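Local atomic coordinates of N-acetylmuramoyl-L-alanine amidase (Clostridium intestinale URNW, PDB entry 6SRT), a protein that probably hydrolyses the amide bond between N-acetylmuramic acid and L-alanine in bacterial peptidoglycan, as a zinc-dependent endolysin of the amidase 2 family. Residues I44-T49 and F157-I162; F75-R78 and T82-R85; S94-V99 and K145-T150; N100-G105 and I138-R143; S124-S129 and K163-V168. One frame throughout, in Å; residues are numbered along the deposited sequence.

Contact 1. Residues I44-T49 and F157-I162. With ZN (zinc ion), chain B.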
# COMPACT_ATOMS: atom_id res chain seq x y z
N ILE A 44 7.65 2.27 4.38
CA ILE A 44 6.44 2.22 3.57
C ILE A 44 6.88 1.90 2.14
O ILE A 44 7.82 2.50 1.64
CB ILE A 44 5.68 3.55 3.60
CG1 ILE A 44 5.15 3.85 4.97
CG2 ILE A 44 4.61 3.62 2.53
CD1 ILE A 44 4.74 5.25 5.17
N VAL A 45 6.22 0.92 1.55
CA VAL A 45 6.49 0.45 0.17
C VAL A 45 5.25 0.70 -0.70
O VAL A 45 4.12 0.27 -0.34
CB VAL A 45 6.89 -1.02 0.10
CG1 VAL A 45 7.12 -1.45 -1.34
CG2 VAL A 45 8.12 -1.31 0.92
N TYR A 46 5.47 1.41 -1.82
CA TYR A 46 4.39 1.74 -2.76
C TYR A 46 4.33 0.74 -3.92
O TYR A 46 5.35 0.33 -4.49
CB TYR A 46 4.59 3.14 -3.36
CG TYR A 46 4.58 4.24 -2.32
CD1 TYR A 46 3.40 4.66 -1.79
CD2 TYR A 46 5.73 4.84 -1.86
CE1 TYR A 46 3.31 5.63 -0.80
CE2 TYR A 46 5.67 5.84 -0.93
CZ TYR A 46 4.48 6.21 -0.36
OH TYR A 46 4.55 7.16 0.64
N HIS A 47 3.09 0.37 -4.24
CA HIS A 47 2.73 -0.61 -5.28
C HIS A 47 1.71 -0.05 -6.25
O HIS A 47 0.94 0.83 -5.88
CB HIS A 47 2.15 -1.85 -4.65
CG HIS A 47 3.06 -2.56 -3.70
ND1 HIS A 47 3.91 -3.54 -4.16
CD2 HIS A 47 3.22 -2.45 -2.37
CE1 HIS A 47 4.57 -4.03 -3.12
NE2 HIS A 47 4.20 -3.35 -2.02
N HIS A 48 1.66 -0.66 -7.43
CA HIS A 48 0.49 -0.53 -8.32
C HIS A 48 -0.10 -1.90 -8.50
O HIS A 48 0.52 -2.91 -8.22
CB HIS A 48 0.82 0.17 -9.64
CG HIS A 48 1.65 -0.53 -10.65
ND1 HIS A 48 1.76 -0.04 -11.96
CD2 HIS A 48 2.37 -1.67 -10.56
CE1 HIS A 48 2.54 -0.83 -12.62
NE2 HIS A 48 2.92 -1.86 -11.81
N THR A 49 -1.35 -1.93 -8.95
CA THR A 49 -2.07 -3.18 -9.12
C THR A 49 -1.94 -3.78 -10.50
O THR A 49 -2.29 -4.96 -10.67
CB THR A 49 -3.55 -3.00 -8.81
OG1 THR A 49 -4.11 -1.99 -9.67
CG2 THR A 49 -3.80 -2.60 -7.38
N PHE A 157 4.79 6.42 -11.68
CA PHE A 157 4.35 6.60 -10.26
C PHE A 157 5.14 7.79 -9.70
O PHE A 157 6.35 7.86 -9.91
CB PHE A 157 4.64 5.31 -9.49
CG PHE A 157 4.03 5.40 -8.12
CD1 PHE A 157 2.70 5.10 -7.92
CD2 PHE A 157 4.80 5.71 -7.00
CE1 PHE A 157 2.14 5.19 -6.65
CE2 PHE A 157 4.22 5.82 -5.77
CZ PHE A 157 2.90 5.54 -5.57
N PRO A 158 4.45 8.76 -9.06
CA PRO A 158 5.07 10.05 -8.76
C PRO A 158 5.86 10.06 -7.45
O PRO A 158 5.59 10.80 -6.51
CB PRO A 158 3.86 10.96 -8.79
CG PRO A 158 2.82 10.14 -8.13
CD PRO A 158 2.99 8.75 -8.75
N PHE A 159 6.79 9.13 -7.38
CA PHE A 159 7.56 8.90 -6.14
C PHE A 159 8.34 10.12 -5.64
O PHE A 159 8.30 10.42 -4.46
CB PHE A 159 8.51 7.70 -6.30
CG PHE A 159 9.28 7.25 -5.09
CD1 PHE A 159 8.65 6.81 -3.95
CD2 PHE A 159 10.64 7.19 -5.14
CE1 PHE A 159 9.40 6.38 -2.86
CE2 PHE A 159 11.39 6.77 -4.07
CZ PHE A 159 10.77 6.34 -2.93
N GLU A 160 9.05 10.76 -6.56
CA GLU A 160 9.83 11.96 -6.15
C GLU A 160 8.87 13.05 -5.69
O GLU A 160 9.20 13.76 -4.71
CB GLU A 160 10.77 12.37 -7.27
CG GLU A 160 11.92 11.37 -7.46
CD GLU A 160 12.82 11.16 -6.24
OE1 GLU A 160 13.02 12.13 -5.46
OE2 GLU A 160 13.33 10.05 -6.08
N GLU A 161 7.74 13.23 -6.36
CA GLU A 161 6.77 14.25 -5.90
C GLU A 161 6.19 13.90 -4.54
O GLU A 161 6.02 14.80 -3.71
CB GLU A 161 5.64 14.39 -6.91
CG GLU A 161 4.61 15.48 -6.59
CD GLU A 161 3.47 15.62 -7.58
OE1 GLU A 161 3.47 14.85 -8.58
OE2 GLU A 161 2.55 16.40 -7.28
N ILE A 162 5.90 12.63 -4.28
CA ILE A 162 5.38 12.20 -2.95
C ILE A 162 6.43 12.55 -1.92
O ILE A 162 6.10 13.12 -0.88
CB ILE A 162 5.04 10.70 -3.06
CG1 ILE A 162 3.76 10.49 -3.83
CG2 ILE A 162 4.91 10.11 -1.65
CD1 ILE A 162 3.49 9.09 -4.20
ZN ZN B . 4.35 -4.14 -6.08
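Phe157, the first residue of 157-162 to touch the strand, brings the CE2 and CZ corner of its ring up to the root of the Tyr46 side chain. Phe157 CE2 lies 3.6 Å from Tyr46 CB, and the two side chains cross at roughly a right angle. Their ring planes are inclined by 36° with centroids 5.6 Å apart, an oblique pairing that is neither a stack nor an edge-to-face contact. Phe157 extends from the chain with CG opposite its own N (chi1 -172°), which carries the ring across to the strand; CD of Pro158 rests over one face of that ring. Pro158 itself centres an inverse gamma turn and occupies the N-cap position of helix 159-165. Phe159, at the start of the helix, offers the rim of its ring: CD1 stands 4.1 Å from Tyr46 CD2, which sits near the Phe159 plane.

Here the amidase fold separates metal binding from packing on a single strand of its mixed sheet. Alternation along 43-48 sends Tyr46 toward the helix and its neighbour His47 away from it, where His47 ND1 binds the zinc ion at 2.1 Å together with His144 and Cys152. His47 NE2 is hydrogen-bonded to His95, a second-shell bond that would hold the rotation of the metal-bound imidazole.

One turn further on, Ile162 passes alongside Tyr46, heading the other way, and its CG2 branch comes within 3.8 Å of Tyr46 OH. That buried hydroxyl is satisfied by a hydrogen bond with Ser129 OG of helix 119-136.

Contact 2. Residues F75-R78 and T82-R85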
# COMPACT_ATOMS: atom_id res chain seq x y z
N PHE A 75 -3.11 -1.19 2.66
CA PHE A 75 -4.07 -0.19 2.15
C PHE A 75 -4.08 -0.32 0.62
O PHE A 75 -3.05 -0.54 -0.02
CB PHE A 75 -3.64 1.23 2.52
CG PHE A 75 -3.57 1.42 4.01
CD1 PHE A 75 -4.69 1.70 4.75
CD2 PHE A 75 -2.32 1.26 4.67
CE1 PHE A 75 -4.60 1.83 6.13
CE2 PHE A 75 -2.23 1.35 6.04
CZ PHE A 75 -3.38 1.64 6.75
N TYR A 76 -5.26 -0.01 0.07
CA TYR A 76 -5.51 0.00 -1.39
C TYR A 76 -6.29 1.28 -1.73
O TYR A 76 -7.38 1.48 -1.16
CB TYR A 76 -6.30 -1.27 -1.77
CG TYR A 76 -6.80 -1.29 -3.18
CD1 TYR A 76 -5.99 -0.94 -4.24
CD2 TYR A 76 -8.09 -1.72 -3.48
CE1 TYR A 76 -6.47 -0.95 -5.55
CE2 TYR A 76 -8.58 -1.78 -4.77
CZ TYR A 76 -7.75 -1.45 -5.81
OH TYR A 76 -8.16 -1.47 -7.12
N ILE A 77 -5.72 2.08 -2.59
CA ILE A 77 -6.26 3.40 -2.95
C ILE A 77 -6.82 3.28 -4.35
O ILE A 77 -6.04 3.17 -5.35
CB ILE A 77 -5.23 4.51 -2.81
CG1 ILE A 77 -4.57 4.46 -1.43
CG2 ILE A 77 -5.91 5.82 -3.09
CD1 ILE A 77 -3.56 5.51 -1.22
N ARG A 78 -8.12 3.40 -4.52
CA ARG A 78 -8.79 3.34 -5.84
C ARG A 78 -8.69 4.69 -6.53
O ARG A 78 -8.29 5.71 -5.95
CB ARG A 78 -10.20 2.80 -5.66
CG ARG A 78 -10.18 1.32 -5.29
CD ARG A 78 -11.46 0.61 -5.68
NE ARG A 78 -11.54 0.50 -7.11
CZ ARG A 78 -12.46 -0.19 -7.78
NH1 ARG A 78 -13.49 -0.71 -7.14
NH2 ARG A 78 -12.40 -0.21 -9.09
N THR A 82 -10.56 6.66 -2.80
CA THR A 82 -11.03 5.89 -1.63
C THR A 82 -9.90 5.00 -1.13
O THR A 82 -9.30 4.28 -1.93
CB THR A 82 -12.26 5.04 -1.97
OG1 THR A 82 -13.30 5.92 -2.48
CG2 THR A 82 -12.76 4.36 -0.70
N ILE A 83 -9.68 5.07 0.17
CA ILE A 83 -8.64 4.26 0.84
C ILE A 83 -9.36 3.09 1.48
O ILE A 83 -10.11 3.27 2.43
CB ILE A 83 -7.82 5.04 1.85
CG1 ILE A 83 -7.18 6.30 1.29
CG2 ILE A 83 -6.82 4.08 2.47
CD1 ILE A 83 -6.74 7.23 2.38
N TYR A 84 -9.07 1.88 1.03
CA TYR A 84 -9.58 0.67 1.65
C TYR A 84 -8.51 0.03 2.50
O TYR A 84 -7.36 -0.13 2.11
CB TYR A 84 -9.99 -0.37 0.62
CG TYR A 84 -11.17 0.08 -0.19
CD1 TYR A 84 -12.45 -0.02 0.27
CD2 TYR A 84 -10.98 0.70 -1.41
CE1 TYR A 84 -13.55 0.31 -0.53
CE2 TYR A 84 -12.05 1.17 -2.16
CZ TYR A 84 -13.36 0.98 -1.74
OH TYR A 84 -14.43 1.38 -2.51
N ARG A 85 -8.90 -0.41 3.69
CA ARG A 85 -8.04 -1.26 4.52
C ARG A 85 -7.89 -2.62 3.83
O ARG A 85 -8.88 -3.17 3.36
CB ARG A 85 -8.60 -1.43 5.92
CG ARG A 85 -7.49 -1.92 6.81
CD ARG A 85 -7.36 -1.82 8.17
NE ARG A 85 -7.81 -0.61 8.72
CZ ARG A 85 -7.03 0.31 9.22
NH1 ARG A 85 -5.71 0.28 9.09
NH2 ARG A 85 -7.59 1.33 9.85
O HOH W 1 -14.42 -0.82 -4.43
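The Tyr84 ring has Tyr76 O at its edge, near the plane, and meets Arg78 obliquely, the arginine laying its aliphatic chain along one corner: Arg78 CD is 3.6 Å from Tyr84 CE2. Thr82 CG2, from the same segment as Tyr84, stands 3.5 Å above one face, toward the rim. A bend at chi3 (70°) turns the Arg78 guanidinium toward a water, which lies in plane at its edge and joins Arg78 NH1 to Tyr84 OH. Arg78 NE forms a salt bridge with Glu109.

Beside Arg85, the Phe75 ring points the same way as the arginine, its CE1 3.5 Å from Arg85 NH1, with ring and guanidinium planes 56° apart. Glu26 and Glu89 take the charge of Arg85 in salt bridges. Next along this face, Ile83 CG2 reaches Phe75 CD1 at 3.9 Å, and Ile77 lies alongside Ile83; helix 119-136 packs against Phe75 and Ile77.

The backbones are joined by a reciprocal pair, Tyr76 N to Tyr84 O at 2.9 Å and the nearly straight Tyr84 N to Tyr76 O at 2.8 Å (174°). Arg78 N adds a third bond, to Thr82 O. This is a beta hairpin, whose strand 75-77 joins 103-108 and whose strand 83-85 meets 24-25 in the mixed sheet.

Contact 3. Residues S94-V99 and K145-T150. With PO4 (phosphate ion), chain F.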
# COMPACT_ATOMS: atom_id res chain seq x y z
N SER A 94 1.65 -9.28 2.82
CA SER A 94 2.20 -10.12 1.76
C SER A 94 2.33 -9.28 0.49
O SER A 94 1.53 -9.43 -0.45
CB SER A 94 1.25 -11.32 1.46
OG SER A 94 1.05 -12.12 2.61
N HIS A 95 3.26 -8.37 0.51
CA HIS A 95 3.44 -7.42 -0.61
C HIS A 95 4.88 -7.29 -1.06
O HIS A 95 5.06 -6.93 -2.24
CB HIS A 95 2.79 -6.08 -0.33
CG HIS A 95 3.47 -5.32 0.79
ND1 HIS A 95 4.52 -4.47 0.61
CD2 HIS A 95 3.29 -5.43 2.13
CE1 HIS A 95 4.95 -4.07 1.79
NE2 HIS A 95 4.20 -4.62 2.74
N ALA A 96 5.89 -7.58 -0.24
CA ALA A 96 7.31 -7.38 -0.64
C ALA A 96 8.14 -8.41 0.14
O ALA A 96 8.67 -8.09 1.20
CB ALA A 96 7.78 -5.99 -0.41
N PRO A 97 8.18 -9.68 -0.34
CA PRO A 97 8.94 -10.70 0.38
C PRO A 97 10.38 -10.21 0.68
O PRO A 97 11.08 -9.70 -0.18
CB PRO A 97 8.92 -11.91 -0.53
CG PRO A 97 7.66 -11.71 -1.37
CD PRO A 97 7.59 -10.20 -1.57
N GLY A 98 10.77 -10.38 1.92
CA GLY A 98 12.04 -9.94 2.45
C GLY A 98 11.94 -8.73 3.32
O GLY A 98 12.77 -8.63 4.23
N VAL A 99 10.90 -7.90 3.13
CA VAL A 99 10.70 -6.75 4.06
C VAL A 99 9.26 -6.73 4.61
O VAL A 99 8.86 -5.74 5.21
CB VAL A 99 11.04 -5.39 3.38
CG1 VAL A 99 12.52 -5.34 3.01
CG2 VAL A 99 10.13 -5.07 2.19
N LYS A 145 10.00 -1.62 -6.54
CA LYS A 145 11.21 -1.89 -7.37
C LYS A 145 12.51 -1.52 -6.64
O LYS A 145 13.57 -1.97 -7.11
CB LYS A 145 11.14 -1.14 -8.69
CG LYS A 145 11.11 0.37 -8.57
CD LYS A 145 11.34 1.10 -9.82
CE LYS A 145 10.25 0.93 -10.81
NZ LYS A 145 10.46 1.88 -11.96
N ASP A 146 12.45 -0.79 -5.52
CA ASP A 146 13.65 -0.45 -4.72
C ASP A 146 14.03 -1.61 -3.82
O ASP A 146 15.12 -1.58 -3.25
CB ASP A 146 13.46 0.85 -3.92
CG ASP A 146 13.25 2.07 -4.77
OD1 ASP A 146 13.95 2.16 -5.81
OD2 ASP A 146 12.44 2.90 -4.37
N VAL A 147 13.12 -2.55 -3.56
CA VAL A 147 13.37 -3.66 -2.61
C VAL A 147 13.36 -5.01 -3.28
O VAL A 147 13.84 -5.99 -2.68
CB VAL A 147 12.46 -3.61 -1.37
CG1 VAL A 147 12.72 -2.34 -0.61
CG2 VAL A 147 11.00 -3.71 -1.70
N ARG A 148 12.80 -5.10 -4.48
CA ARG A 148 12.65 -6.35 -5.25
C ARG A 148 12.78 -6.04 -6.74
O ARG A 148 12.61 -4.92 -7.13
CB ARG A 148 11.33 -7.06 -5.05
CG ARG A 148 11.04 -7.33 -3.62
CD ARG A 148 11.61 -8.63 -3.20
NE ARG A 148 10.82 -9.68 -3.85
CZ ARG A 148 11.06 -10.93 -3.71
NH1 ARG A 148 10.36 -11.84 -4.32
NH2 ARG A 148 12.07 -11.29 -2.97
N GLN A 149 13.09 -7.05 -7.54
CA GLN A 149 13.16 -6.93 -9.00
C GLN A 149 11.73 -6.95 -9.55
O GLN A 149 11.08 -8.01 -9.58
CB GLN A 149 14.05 -8.00 -9.61
CG GLN A 149 14.13 -7.88 -11.13
CD GLN A 149 14.91 -9.03 -11.72
OE1 GLN A 149 15.78 -9.65 -11.08
NE2 GLN A 149 14.59 -9.35 -12.96
N THR A 150 11.23 -5.80 -10.00
CA THR A 150 9.86 -5.62 -10.51
C THR A 150 9.82 -4.28 -11.18
O THR A 150 10.62 -3.38 -10.89
CB THR A 150 8.84 -5.72 -9.37
OG1 THR A 150 7.55 -5.54 -9.97
CG2 THR A 150 9.06 -4.76 -8.21
P PO4 F . 7.62 -9.71 -5.77
O1 PO4 F . 8.11 -9.48 -7.20
O2 PO4 F . 8.32 -8.86 -4.91
O3 PO4 F . 7.72 -11.15 -5.42
O4 PO4 F . 6.12 -9.36 -5.70
O HOH W 2 13.27 -7.76 -0.30
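Arg148 is gripped from two directions at once, with a proline over its guanidinium and a phosphate ion at its edge. Pro97 CB sits 3.9 Å above the centre of one guanidinium face, the two side chains crossing at about a right angle. In the guanidinium plane, Arg148 NE donates to phosphate O2 at 2.8 Å and Arg148 NH1 to phosphate O3 at 2.9 Å, a forked grip on two oxygens that holds the ion level with the flat group. Bends at chi2 (-88°) and chi3 (-71°) fold the arginine back to reach both partners, and its CD comes within 3.2 Å of Pro97 O.

The two loops meet at the rim of the zinc site: the phosphate, probably taken from the crystallisation liquor, is also hydrogen-bonded to the zinc ligand His144. In this crystal it sits beside that ligand without reaching the metal.

Away from the phosphate the contact turns apolar. Val147 CG2 touches both Ala96 CB and Val99 CG2, each at 4.2 Å. A water donates to both Pro97 O and Val147 O, bridging the two backbones. Loop 94-99 is tightened by a bond from Val99 N to Ala96 O, and Asn100 OD1 accepts from the backbone N of both His95 and Ala96.

Contact 4. Residues N100-G105 and I138-R143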
# COMPACT_ATOMS: atom_id res chain seq x y z
N ASN A 100 8.52 -7.82 4.47
CA ASN A 100 7.14 -7.79 4.91
C ASN A 100 7.00 -7.54 6.40
O ASN A 100 6.10 -6.82 6.83
CB ASN A 100 6.42 -9.07 4.53
CG ASN A 100 5.88 -9.10 3.11
OD1 ASN A 100 5.27 -8.12 2.68
ND2 ASN A 100 6.05 -10.24 2.43
N ALA A 101 7.91 -8.03 7.23
CA ALA A 101 7.80 -7.84 8.68
C ALA A 101 8.10 -6.42 9.09
O ALA A 101 7.87 -6.08 10.26
CB ALA A 101 8.68 -8.83 9.42
N ARG A 102 8.64 -5.60 8.20
CA ARG A 102 9.08 -4.22 8.52
C ARG A 102 8.41 -3.16 7.62
O ARG A 102 8.77 -1.98 7.78
CB ARG A 102 10.61 -4.11 8.46
CG ARG A 102 11.16 -4.20 7.05
CD ARG A 102 12.66 -4.04 7.04
NE ARG A 102 13.15 -2.69 7.23
CZ ARG A 102 14.38 -2.29 6.95
NH1 ARG A 102 15.25 -3.17 6.50
NH2 ARG A 102 14.74 -1.04 7.12
N ALA A 103 7.52 -3.53 6.72
CA ALA A 103 7.02 -2.57 5.73
C ALA A 103 5.52 -2.56 5.63
O ALA A 103 4.91 -3.61 5.37
CB ALA A 103 7.63 -2.86 4.38
N PHE A 104 4.94 -1.38 5.72
CA PHE A 104 3.58 -1.17 5.18
C PHE A 104 3.58 -1.22 3.68
O PHE A 104 4.52 -0.77 3.03
CB PHE A 104 3.04 0.19 5.61
CG PHE A 104 2.65 0.27 7.06
CD1 PHE A 104 1.53 -0.43 7.50
CD2 PHE A 104 3.36 1.10 7.93
CE1 PHE A 104 1.17 -0.38 8.84
CE2 PHE A 104 2.94 1.16 9.26
CZ PHE A 104 1.88 0.42 9.70
N GLY A 105 2.55 -1.84 3.16
CA GLY A 105 2.36 -1.89 1.69
C GLY A 105 1.13 -1.11 1.31
O GLY A 105 0.00 -1.37 1.78
N ILE A 138 8.03 6.68 10.98
CA ILE A 138 8.65 6.16 9.74
C ILE A 138 9.12 7.33 8.90
O ILE A 138 8.35 8.28 8.64
CB ILE A 138 7.63 5.28 8.97
CG1 ILE A 138 7.31 4.03 9.80
CG2 ILE A 138 8.21 4.88 7.62
CD1 ILE A 138 6.18 3.19 9.23
N THR A 139 10.37 7.22 8.43
CA THR A 139 10.99 8.17 7.47
C THR A 139 11.41 7.50 6.14
O THR A 139 11.73 8.22 5.21
CB THR A 139 12.17 8.86 8.16
OG1 THR A 139 13.09 7.83 8.55
CG2 THR A 139 11.73 9.72 9.31
N ASP A 140 11.38 6.19 6.05
CA ASP A 140 11.88 5.43 4.93
C ASP A 140 10.76 5.06 3.96
O ASP A 140 9.92 4.20 4.31
CB ASP A 140 12.57 4.18 5.41
CG ASP A 140 13.31 3.42 4.37
OD1 ASP A 140 13.39 3.88 3.22
OD2 ASP A 140 13.87 2.35 4.70
N LEU A 141 10.70 5.74 2.84
CA LEU A 141 9.75 5.52 1.75
C LEU A 141 10.44 4.84 0.61
O LEU A 141 11.52 5.30 0.18
CB LEU A 141 9.12 6.82 1.26
CG LEU A 141 8.45 7.71 2.29
CD1 LEU A 141 7.72 8.88 1.68
CD2 LEU A 141 7.54 7.02 3.24
N LYS A 142 9.82 3.79 0.10
CA LYS A 142 10.41 3.02 -0.99
C LYS A 142 9.39 2.59 -2.02
O LYS A 142 8.21 2.40 -1.70
CB LYS A 142 11.11 1.74 -0.50
CG LYS A 142 12.32 1.96 0.40
CD LYS A 142 13.52 2.31 -0.46
CE LYS A 142 14.69 3.10 0.14
NZ LYS A 142 14.95 2.52 1.44
N ARG A 143 9.80 2.46 -3.25
CA ARG A 143 9.00 1.81 -4.28
C ARG A 143 9.20 0.29 -4.18
O ARG A 143 10.30 -0.17 -3.77
CB ARG A 143 9.49 2.24 -5.66
CG ARG A 143 9.32 3.74 -5.87
CD ARG A 143 9.96 4.22 -7.12
NE ARG A 143 11.37 4.10 -6.94
CZ ARG A 143 12.27 4.48 -7.86
NH1 ARG A 143 11.89 5.10 -8.96
NH2 ARG A 143 13.54 4.18 -7.64
O HOH W 3 13.63 1.39 7.10
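Strands 103-108 and 140-143 are not neighbours: strand 43-48 runs between them, bonding through its backbone to both, so that 100-105 and 138-143 meet through side chains alone. Ile138 makes the apolar touch, its CD1 tip reaching the edge of the Phe104 ring in plane, 3.7 Å from CD2. With CG beside its backbone N (chi1 -73°), Phe104 leans toward Ile138, and its ring also meets Phe39, His74 and Tyr136.

In the mixed sheet the chain passes from 103-108 through helix 119-136 into the outermost strand 140-143, a beta-alpha-beta crossover, and Ile138 lies in the short connection that follows the helix. The contact joins the start of 103-108 to that connection.

In one of two conformers of its side chain, Arg102 places NH2 4.3 Å from Asp140 OD2, which lies well out of the guanidinium plane, so any attraction is probably one of charge alone. In that conformer a water lies between them, accepting from Arg102 NH2 at 2.7 Å and perhaps donating to Asp140 OD2 at 2.6 Å. Arg102 NE is then held by Asn42. Asp140 OD1 takes Lys142 NZ in a 2.7 Å salt bridge through its syn lone pair.

Contact 5. Residues S124-S129 and K163-V168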
# COMPACT_ATOMS: atom_id res chain seq x y z
N SER A 124 -4.86 11.18 -1.45
CA SER A 124 -4.95 10.06 -0.50
C SER A 124 -3.55 9.52 -0.19
O SER A 124 -3.25 9.16 1.00
CB SER A 124 -5.89 9.02 -0.98
OG SER A 124 -7.18 9.54 -0.96
N LEU A 125 -2.67 9.37 -1.18
CA LEU A 125 -1.31 8.86 -0.94
C LEU A 125 -0.62 9.76 0.07
O LEU A 125 0.08 9.27 1.00
CB LEU A 125 -0.50 8.81 -2.25
CG LEU A 125 -0.83 7.58 -3.10
CD1 LEU A 125 -0.44 7.80 -4.52
CD2 LEU A 125 -0.13 6.32 -2.53
N ILE A 126 -0.69 11.07 -0.06
CA ILE A 126 -0.00 11.98 0.87
C ILE A 126 -0.63 11.87 2.25
O ILE A 126 0.12 11.79 3.25
CB ILE A 126 -0.04 13.42 0.34
CG1 ILE A 126 0.66 13.55 -1.00
CG2 ILE A 126 0.55 14.40 1.34
CD1 ILE A 126 2.05 13.07 -1.03
N ALA A 127 -1.95 11.92 2.33
CA ALA A 127 -2.60 11.94 3.65
C ALA A 127 -2.32 10.62 4.37
O ALA A 127 -2.02 10.63 5.59
CB ALA A 127 -4.06 12.18 3.51
N LEU A 128 -2.44 9.51 3.69
CA LEU A 128 -2.25 8.22 4.33
C LEU A 128 -0.77 8.04 4.71
O LEU A 128 -0.47 7.53 5.82
CB LEU A 128 -2.63 7.11 3.34
CG LEU A 128 -2.40 5.68 3.84
CD1 LEU A 128 -3.24 5.34 5.04
CD2 LEU A 128 -2.69 4.69 2.70
N SER A 129 0.14 8.41 3.82
CA SER A 129 1.57 8.27 4.17
C SER A 129 1.92 9.12 5.41
O SER A 129 2.61 8.60 6.29
CB SER A 129 2.44 8.63 2.99
OG SER A 129 2.19 7.82 1.85
N LYS A 163 7.69 12.19 -2.18
CA LYS A 163 8.75 12.44 -1.17
C LYS A 163 8.86 13.95 -0.94
O LYS A 163 9.03 14.40 0.22
CB LYS A 163 10.10 11.88 -1.59
CG LYS A 163 10.22 10.37 -1.56
CD LYS A 163 11.57 9.82 -2.01
CE LYS A 163 12.73 10.30 -1.20
NZ LYS A 163 13.94 9.53 -1.55
N ALA A 164 8.77 14.75 -1.98
CA ALA A 164 8.89 16.21 -1.86
C ALA A 164 7.75 16.78 -1.01
O ALA A 164 8.04 17.58 -0.07
CB ALA A 164 8.96 16.86 -3.22
N LYS A 165 6.50 16.37 -1.25
CA LYS A 165 5.37 16.85 -0.47
C LYS A 165 5.48 16.42 0.99
O LYS A 165 5.02 17.17 1.84
CB LYS A 165 4.09 16.36 -1.09
CG LYS A 165 3.76 17.08 -2.39
CD LYS A 165 2.53 16.65 -3.11
CE LYS A 165 2.06 17.75 -4.06
NZ LYS A 165 0.91 17.31 -4.89
N LEU A 166 6.04 15.26 1.24
CA LEU A 166 6.20 14.76 2.62
C LEU A 166 7.49 15.23 3.27
O LEU A 166 7.73 14.87 4.43
CB LEU A 166 6.12 13.24 2.57
CG LEU A 166 4.77 12.68 2.19
CD1 LEU A 166 4.85 11.19 1.85
CD2 LEU A 166 3.73 12.88 3.30
N ASN A 167 8.31 15.99 2.57
CA ASN A 167 9.58 16.52 3.12
C ASN A 167 10.50 15.37 3.50
O ASN A 167 11.12 15.42 4.59
CB ASN A 167 9.34 17.48 4.29
CG ASN A 167 10.61 18.21 4.69
OD1 ASN A 167 11.47 18.50 3.85
ND2 ASN A 167 10.72 18.53 5.95
N VAL A 168 10.64 14.39 2.62
CA VAL A 168 11.58 13.26 2.82
C VAL A 168 12.67 13.36 1.77
O VAL A 168 12.34 13.48 0.60
CB VAL A 168 10.80 11.96 2.50
CG1 VAL A 168 11.72 10.78 2.35
CG2 VAL A 168 9.84 11.72 3.58
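Leu166 sets its two methyl branches on different residues of helix 119-136. Its CD1 touches Ser129 CB at 3.7 Å, while CD2 lies 4.0 Å from Ile126 CG2 and close to the backbone oxygen of Ile126; the isoleucine and leucine side chains run antiparallel, flank to flank. Ile126 uses its other branch on Lys165: CD1 packs against Lys165 CB at 3.9 Å, with the side chains crossing at about a right angle. The lysine chain, extended beyond CG, then leads away, and its NZ forms a salt bridge with Glu161.

Behind this first shell, Ser129 OG turns back along its own helix and donates to Leu125 O at 2.7 Å. The same carbonyl also receives Ser129 N, and the two donors arrive from opposite faces of its plane. The hydroxyl has a second partner on strand 43-48. Leu166 is placed by the end of helix 159-165, where Asn167, with positive phi (62°), forms a Schellman motif closed by Val168 N to Lys163 O and Asn167 N to Ala164 O.

Between helix 119-136 and the end of helix 159-165 the contact is mainly apolar, methyl groups meeting carbon and one backbone oxygen; hydroxyl and ammonium are directed to other partners, which leaves the fit to shape and to the burial of Leu166.

Following the chain from the N terminus, 44-49 opens contact 1, whose partner 157-162 arrives 108 residues later, so this wide loop encloses contacts 2, 3 and 4. Contact 2 closes first, as a tight hairpin, before 94-99 opens contact 3. Inside contact 3, the segments of contact 4 begin and end, spanning helix 119-136. Contact 5 starts on that helix and finishes beyond 157-162, and therefore crosses contacts 1, 3 and 4. Together they join the central sheet to helices 119-136 and 159-165 on one side and gather the zinc-site loops on the other; contacts 1, 3 and 4 meet at His95, beside the zinc site.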